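Local coordinates for Card1 endonuclease domain-containing protein (Vibrio cholerae, PDB 1XMX) that is of unknown function but probably binds nucleic acid, carrying a Card1-like endonuclease domain of the PDDEXK clan, at residues V296-E308 against T373-N385. Residues are numbered along the deposited sequence; the frame is centred on the assembly and turned at random.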
ATOM      1  N   VAL A 296      -6.011   1.974   5.712  1.00 18.94           N
ATOM      2  CA  VAL A 296      -6.122   2.565   4.378  1.00 19.49           C
ATOM      3  C   VAL A 296      -4.843   2.198   3.673  1.00 19.59           C
ATOM      4  O   VAL A 296      -3.738   2.411   4.193  1.00 22.07           O
ATOM      5  CB  VAL A 296      -6.281   4.116   4.400  1.00 19.44           C
ATOM      6  CG1 VAL A 296      -6.496   4.703   2.929  1.00 19.76           C
ATOM      7  CG2 VAL A 296      -7.404   4.519   5.326  1.00 15.69           C
ATOM      8  N   ALA A 297      -4.993   1.568   2.527  1.00 18.73           N
ATOM      9  CA  ALA A 297      -3.859   1.205   1.689  1.00 19.14           C
ATOM     10  C   ALA A 297      -3.974   1.967   0.375  1.00 19.02           C
ATOM     11  O   ALA A 297      -5.069   2.059  -0.187  1.00 17.92           O
ATOM     12  CB  ALA A 297      -3.869  -0.284   1.405  1.00 18.07           C
ATOM     13  N   THR A 298      -2.844   2.497  -0.113  1.00 19.66           N
ATOM     14  CA  THR A 298      -2.751   3.080  -1.463  1.00 22.44           C
ATOM     15  C   THR A 298      -1.514   2.579  -2.214  1.00 20.84           C
ATOM     16  O   THR A 298      -0.579   2.024  -1.620  1.00 21.07           O
ATOM     17  CB  THR A 298      -2.679   4.616  -1.451  1.00 22.34           C
ATOM     18  OG1 THR A 298      -1.519   5.024  -0.727  1.00 25.53           O
ATOM     19  CG2 THR A 298      -3.861   5.211  -0.762  1.00 21.19           C
ATOM     20  N   VAL A 299      -1.527   2.733  -3.533  1.00 19.61           N
ATOM     21  CA  VAL A 299      -0.276   2.703  -4.295  1.00 16.12           C
ATOM     22  C   VAL A 299      -0.152   4.110  -4.904  1.00 18.13           C
ATOM     23  O   VAL A 299      -1.125   4.640  -5.498  1.00 17.01           O
ATOM     24  CB  VAL A 299      -0.257   1.584  -5.411  1.00 15.77           C
ATOM     25  CG1 VAL A 299       1.101   1.575  -6.162  1.00 13.15           C
ATOM     26  CG2 VAL A 299      -0.499   0.208  -4.813  1.00 13.73           C
ATOM     27  N   VAL A 300       1.055   4.680  -4.819  1.00 15.86           N
ATOM     28  CA  VAL A 300       1.328   5.998  -5.325  1.00 14.73           C
ATOM     29  C   VAL A 300       2.681   5.960  -5.990  1.00 16.03           C
ATOM     30  O   VAL A 300       3.634   5.559  -5.365  1.00 14.80           O
ATOM     31  CB  VAL A 300       1.438   7.028  -4.175  1.00 15.76           C
ATOM     32  CG1 VAL A 300       1.586   8.429  -4.727  1.00 12.17           C
ATOM     33  CG2 VAL A 300       0.204   6.859  -3.183  1.00 17.18           C
ATOM     34  N   ASN A 301       2.757   6.414  -7.252  1.00 14.64           N
ATOM     35  CA  ASN A 301       3.965   6.348  -8.024  1.00 16.70           C
ATOM     36  C   ASN A 301       4.567   4.947  -7.950  1.00 15.83           C
ATOM     37  O   ASN A 301       5.790   4.796  -7.754  1.00 14.92           O
ATOM     38  CB  ASN A 301       4.980   7.432  -7.650  1.00 17.30           C
ATOM     39  CG  ASN A 301       6.077   7.571  -8.736  1.00 16.05           C
ATOM     40  OD1 ASN A 301       5.814   7.349  -9.891  1.00 19.96           O
ATOM     41  ND2 ASN A 301       7.274   7.941  -8.349  1.00 13.73           N
ATOM     42  N   ASN A 302       3.695   3.947  -8.100  1.00 14.54           N
ATOM     43  CA  ASN A 302       4.087   2.551  -8.091  1.00 14.25           C
ATOM     44  C   ASN A 302       4.737   2.065  -6.773  1.00 16.65           C
ATOM     45  O   ASN A 302       5.340   0.994  -6.774  1.00 12.87           O
ATOM     46  CB  ASN A 302       4.995   2.215  -9.285  1.00 13.60           C
ATOM     47  CG  ASN A 302       4.271   2.297 -10.605  1.00 12.99           C
ATOM     48  OD1 ASN A 302       3.164   1.757 -10.767  1.00 13.68           O
ATOM     49  ND2 ASN A 302       4.878   2.998 -11.570  1.00 12.71           N
ATOM     50  N   LYS A 303       4.632   2.860  -5.683  1.00 16.96           N
ATOM     51  CA  LYS A 303       5.091   2.476  -4.333  1.00 15.32           C
ATOM     52  C   LYS A 303       3.880   2.242  -3.367  1.00 16.39           C
ATOM     53  O   LYS A 303       2.968   3.101  -3.263  1.00 12.13           O
ATOM     54  CB  LYS A 303       5.944   3.579  -3.764  1.00 15.08           C
ATOM     55  CG  LYS A 303       7.025   4.028  -4.646  1.00 15.54           C
ATOM     56  CD  LYS A 303       7.767   5.232  -4.087  1.00 15.34           C
ATOM     57  CE  LYS A 303       8.682   5.740  -5.174  1.00 17.55           C
ATOM     58  NZ  LYS A 303       9.452   6.856  -4.695  1.00 19.36           N
ATOM     59  N   LEU A 304       3.887   1.113  -2.646  1.00 17.20           N
ATOM     60  CA  LEU A 304       2.779   0.798  -1.682  1.00 16.52           C
ATOM     61  C   LEU A 304       2.860   1.756  -0.517  1.00 16.39           C
ATOM     62  O   LEU A 304       3.936   1.923   0.062  1.00 17.22           O
ATOM     63  CB  LEU A 304       2.890  -0.633  -1.160  1.00 14.88           C
ATOM     64  CG  LEU A 304       1.749  -1.099  -0.245  1.00 16.64           C
ATOM     65  CD1 LEU A 304       0.411  -1.310  -1.043  1.00 14.78           C
ATOM     66  CD2 LEU A 304       2.155  -2.334   0.526  1.00 13.46           C
ATOM     67  N   HIS A 305       1.749   2.440  -0.228  1.00 16.23           N
ATOM     68  CA  HIS A 305       1.640   3.352   0.932  1.00 17.11           C
ATOM     69  C   HIS A 305       0.546   2.829   1.862  1.00 19.12           C
ATOM     70  O   HIS A 305      -0.624   2.711   1.453  1.00 18.33           O
ATOM     71  CB  HIS A 305       1.207   4.739   0.506  1.00 19.18           C
ATOM     72  CG  HIS A 305       2.315   5.562  -0.063  1.00 20.21           C
ATOM     73  ND1 HIS A 305       3.029   5.174  -1.183  1.00 22.20           N
ATOM     74  CD2 HIS A 305       2.866   6.719   0.355  1.00 20.98           C
ATOM     75  CE1 HIS A 305       3.954   6.082  -1.442  1.00 22.44           C
ATOM     76  NE2 HIS A 305       3.869   7.040  -0.532  1.00 22.16           N
ATOM     77  N   ILE A 306       0.942   2.507   3.090  1.00 19.22           N
ATOM     78  CA  ILE A 306       0.001   2.037   4.115  1.00 21.08           C
ATOM     79  C   ILE A 306      -0.213   3.058   5.243  1.00 19.64           C
ATOM     80  O   ILE A 306       0.737   3.602   5.850  1.00 18.94           O
ATOM     81  CB  ILE A 306       0.506   0.740   4.803  1.00 21.96           C
ATOM     82  CG1 ILE A 306       0.756  -0.359   3.792  1.00 21.47           C
ATOM     83  CG2 ILE A 306      -0.571   0.189   5.848  1.00 23.13           C
ATOM     84  CD1 ILE A 306       1.646  -1.451   4.452  1.00 25.14           C
ATOM     85  N   ILE A 307      -1.471   3.230   5.602  1.00 20.41           N
ATOM     86  CA  ILE A 307      -1.809   4.139   6.680  1.00 20.84           C
ATOM     87  C   ILE A 307      -2.543   3.342   7.761  1.00 22.82           C
ATOM     88  O   ILE A 307      -3.590   2.700   7.476  1.00 20.69           O
ATOM     89  CB  ILE A 307      -2.697   5.281   6.163  1.00 19.57           C
ATOM     90  CG1 ILE A 307      -2.004   6.000   5.013  1.00 18.57           C
ATOM     91  CG2 ILE A 307      -3.025   6.283   7.336  1.00 18.41           C
ATOM     92  CD1 ILE A 307      -2.918   6.968   4.251  1.00 18.01           C
ATOM     93  N   GLU A 308      -1.968   3.353   8.967  1.00 21.55           N
ATOM     94  CA  GLU A 308      -2.639   2.813  10.130  1.00 22.59           C
ATOM     95  C   GLU A 308      -3.316   3.994  10.810  1.00 22.51           C
ATOM     96  O   GLU A 308      -2.671   5.037  11.025  1.00 21.50           O
ATOM     97  CB  GLU A 308      -1.640   2.248  11.135  1.00 26.36           C
ATOM     98  CG  GLU A 308      -2.337   1.450  12.252  1.00 32.07           C
ATOM     99  CD  GLU A 308      -1.381   0.615  13.071  1.00 36.39           C
ATOM    100  OE1 GLU A 308      -0.220   0.450  12.638  1.00 38.32           O
ATOM    101  OE2 GLU A 308      -1.779   0.127  14.165  1.00 38.96           O
ATOM    102  N   THR A 373      -3.992  18.329   3.670  1.00 19.82           N
ATOM    103  CA  THR A 373      -2.700  18.887   3.310  1.00 21.86           C
ATOM    104  C   THR A 373      -1.502  17.992   3.685  1.00 22.65           C
ATOM    105  O   THR A 373      -0.589  17.783   2.870  1.00 21.75           O
ATOM    106  CB  THR A 373      -2.555  20.282   3.915  1.00 23.36           C
ATOM    107  OG1 THR A 373      -3.482  21.129   3.239  1.00 26.48           O
ATOM    108  CG2 THR A 373      -1.188  20.830   3.748  1.00 22.42           C
ATOM    109  N   HIS A 374      -1.507  17.459   4.902  1.00 21.45           N
ATOM    110  CA  HIS A 374      -0.420  16.576   5.339  1.00 19.12           C
ATOM    111  C   HIS A 374      -0.416  15.284   4.541  1.00 16.75           C
ATOM    112  O   HIS A 374       0.631  14.775   4.223  1.00 18.68           O
ATOM    113  CB  HIS A 374      -0.500  16.285   6.824  1.00 20.17           C
ATOM    114  CG  HIS A 374      -0.353  17.493   7.687  1.00 22.69           C
ATOM    115  ND1 HIS A 374       0.791  18.254   7.713  1.00 24.55           N
ATOM    116  CD2 HIS A 374      -1.201  18.068   8.577  1.00 23.16           C
ATOM    117  CE1 HIS A 374       0.650  19.243   8.584  1.00 24.79           C
ATOM    118  NE2 HIS A 374      -0.546  19.149   9.123  1.00 22.51           N
ATOM    119  N   LEU A 375      -1.578  14.768   4.186  1.00 16.76           N
ATOM    120  CA  LEU A 375      -1.644  13.599   3.352  1.00 16.60           C
ATOM    121  C   LEU A 375      -1.131  13.896   1.935  1.00 18.65           C
ATOM    122  O   LEU A 375      -0.449  13.074   1.323  1.00 21.06           O
ATOM    123  CB  LEU A 375      -3.073  13.067   3.324  1.00 15.10           C
ATOM    124  CG  LEU A 375      -3.631  12.199   4.497  1.00 15.58           C
ATOM    125  CD1 LEU A 375      -4.995  11.675   4.206  1.00 11.08           C
ATOM    126  CD2 LEU A 375      -2.681  11.010   4.757  1.00 14.21           C
ATOM    127  N   THR A 376      -1.481  15.064   1.409  1.00 18.56           N
ATOM    128  CA  THR A 376      -1.015  15.515   0.099  1.00 19.98           C
ATOM    129  C   THR A 376       0.491  15.609   0.122  1.00 19.05           C
ATOM    130  O   THR A 376       1.155  15.080  -0.731  1.00 22.72           O
ATOM    131  CB  THR A 376      -1.656  16.902  -0.300  1.00 19.74           C
ATOM    132  OG1 THR A 376      -3.085  16.819  -0.233  1.00 19.42           O
ATOM    133  CG2 THR A 376      -1.294  17.276  -1.774  1.00 19.89           C
ATOM    134  N   GLN A 377       1.039  16.262   1.117  1.00 19.06           N
ATOM    135  CA  GLN A 377       2.469  16.342   1.229  1.00 19.57           C
ATOM    136  C   GLN A 377       3.125  14.967   1.206  1.00 19.09           C
ATOM    137  O   GLN A 377       4.122  14.782   0.487  1.00 19.74           O
ATOM    138  CB  GLN A 377       2.853  17.117   2.475  1.00 19.12           C
ATOM    139  CG  GLN A 377       2.348  18.568   2.378  1.00 22.84           C
ATOM    140  CD  GLN A 377       2.534  19.371   3.663  1.00 24.03           C
ATOM    141  OE1 GLN A 377       2.644  18.818   4.770  1.00 25.60           O
ATOM    142  NE2 GLN A 377       2.492  20.667   3.532  1.00 23.29           N
ATOM    143  N   TRP A 378       2.556  13.998   1.933  1.00 16.75           N
ATOM    144  CA  TRP A 378       3.162  12.664   2.082  1.00 15.34           C
ATOM    145  C   TRP A 378       3.151  12.023   0.713  1.00 17.19           C
ATOM    146  O   TRP A 378       4.186  11.458   0.273  1.00 15.01           O
ATOM    147  CB  TRP A 378       2.371  11.780   3.039  1.00 14.16           C
ATOM    148  CG  TRP A 378       3.004  10.453   3.396  1.00 11.70           C
ATOM    149  CD1 TRP A 378       4.293  10.230   3.807  1.00 10.47           C
ATOM    150  CD2 TRP A 378       2.340   9.189   3.415  1.00 12.13           C
ATOM    151  NE1 TRP A 378       4.493   8.855   4.014  1.00 10.91           N
ATOM    152  CE2 TRP A 378       3.290   8.214   3.805  1.00 11.22           C
ATOM    153  CE3 TRP A 378       1.036   8.773   3.119  1.00 11.27           C
ATOM    154  CZ2 TRP A 378       2.954   6.877   3.932  1.00 11.90           C
ATOM    155  CZ3 TRP A 378       0.724   7.447   3.216  1.00 10.96           C
ATOM    156  CH2 TRP A 378       1.678   6.513   3.651  1.00 11.40           C
ATOM    157  N   PHE A 379       2.021  12.181   0.010  1.00 16.52           N
ATOM    158  CA  PHE A 379       1.874  11.569  -1.322  1.00 17.42           C
ATOM    159  C   PHE A 379       2.713  12.249  -2.414  1.00 19.35           C
ATOM    160  O   PHE A 379       3.092  11.589  -3.398  1.00 19.55           O
ATOM    161  CB  PHE A 379       0.435  11.578  -1.781  1.00 16.85           C
ATOM    162  CG  PHE A 379      -0.481  10.686  -0.969  1.00 19.12           C
ATOM    163  CD1 PHE A 379      -0.055   9.426  -0.533  1.00 18.12           C
ATOM    164  CD2 PHE A 379      -1.775  11.107  -0.637  1.00 17.76           C
ATOM    165  CE1 PHE A 379      -0.926   8.570   0.175  1.00 18.77           C
ATOM    166  CE2 PHE A 379      -2.657  10.240   0.077  1.00 18.27           C
ATOM    167  CZ  PHE A 379      -2.228   8.982   0.485  1.00 16.94           C
ATOM    168  N   LYS A 380       2.917  13.561  -2.294  1.00 20.73           N
ATOM    169  CA  LYS A 380       3.810  14.294  -3.197  1.00 21.48           C
ATOM    170  C   LYS A 380       5.233  13.759  -3.060  1.00 20.93           C
ATOM    171  O   LYS A 380       5.910  13.568  -4.075  1.00 21.46           O
ATOM    172  CB  LYS A 380       3.798  15.807  -2.969  1.00 21.94           C
ATOM    173  CG  LYS A 380       2.397  16.426  -3.212  1.00 27.88           C
ATOM    174  CD  LYS A 380       2.452  17.899  -3.581  1.00 30.29           C
ATOM    175  CE  LYS A 380       1.477  18.705  -2.678  1.00 32.57           C
ATOM    176  NZ  LYS A 380       1.193  20.087  -3.143  1.00 33.33           N
ATOM    177  N   ALA A 381       5.668  13.538  -1.824  1.00 19.54           N
ATOM    178  CA  ALA A 381       6.985  12.972  -1.571  1.00 19.99           C
ATOM    179  C   ALA A 381       7.210  11.632  -2.242  1.00 19.57           C
ATOM    180  O   ALA A 381       8.354  11.262  -2.458  1.00 22.52           O
ATOM    181  CB  ALA A 381       7.322  12.948  -0.084  1.00 18.84           C
ATOM    182  N   ALA A 382       6.156  10.923  -2.655  1.00 18.83           N
ATOM    183  CA  ALA A 382       6.359   9.704  -3.451  1.00 18.01           C
ATOM    184  C   ALA A 382       6.970   9.942  -4.864  1.00 19.86           C
ATOM    185  O   ALA A 382       7.399   8.982  -5.528  1.00 17.85           O
ATOM    186  CB  ALA A 382       5.027   8.855  -3.565  1.00 17.39           C
ATOM    187  N   GLY A 383       6.979  11.200  -5.328  1.00 20.95           N
ATOM    188  CA  GLY A 383       7.465  11.542  -6.690  1.00 20.12           C
ATOM    189  C   GLY A 383       6.498  11.140  -7.791  1.00 20.29           C
ATOM    190  O   GLY A 383       5.368  10.782  -7.530  1.00 19.66           O
ATOM    191  N   GLY A 384       6.927  11.179  -9.035  1.00 21.58           N
ATOM    192  CA  GLY A 384       6.121  10.577 -10.086  1.00 24.37           C
ATOM    193  C   GLY A 384       5.368  11.551 -10.946  1.00 28.43           C
ATOM    194  O   GLY A 384       4.736  11.148 -11.947  1.00 27.51           O
ATOM    195  N   ASN A 385       5.463  12.825 -10.574  1.00 33.92           N
ATOM    196  CA  ASN A 385       4.733  13.924 -11.232  1.00 40.29           C
ATOM    197  C   ASN A 385       5.406  14.548 -12.464  1.00 42.93           C
ATOM    198  O   ASN A 385       6.628  14.430 -12.661  1.00 45.24           O
ATOM    199  CB  ASN A 385       4.486  15.038 -10.239  1.00 44.21           C
ATOM    200  CG  ASN A 385       3.266  15.828 -10.588  1.00 48.39           C
ATOM    201  OD1 ASN A 385       3.155  17.036 -10.265  1.00 49.68           O
ATOM    202  ND2 ASN A 385       2.322  15.162 -11.279  1.00 49.14           N
TER
HETATM  203  O   HOH W   1       9.224   8.184  -1.834  1.00 38.47           O
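H305 and W378 meet edge to face where the C-terminal helix packs on a beta hairpin of the Card1-like, PDDEXK-clan endonuclease domain. A type I' turn from V300 to K303 joins the hairpin's two arms, strands 297-300 and 303-308; the helix runs nearly antiparallel to the second, at 153°. In the aromatic cluster with F379, CD2 of H305 points at one face of the W378 six-membered ring, 3.5 Å from CH2, with the planes at 72°. Both ring nitrogens of H305 are engaged: its ND1 donates to K303 O at 2.9 Å, in the ring plane, and its NE2 hydrogen-bonds R338 NH2. R338 also makes a cation-pi contact with W378.

Apolar contacts flank this cluster. I307 CG1 lies 3.6 Å from W378 CZ3, while V300 spreads its two methyls, CG2 to F379 CD1 and CG1 to A382 CB.

Polar contacts gather where the chain leaves the helix. N301 lays its amide beside G384, its CG swung anti to the backbone N (chi1 -165°), which brings OD1 3.2 Å from G384 CA. The extended K303 side chain hydrogen-bonds N121 O through NZ. A382 O is gripped from opposite faces of its carbonyl plane, by N301 ND2 at 3.0 Å and by K303 NZ at 3.1 Å.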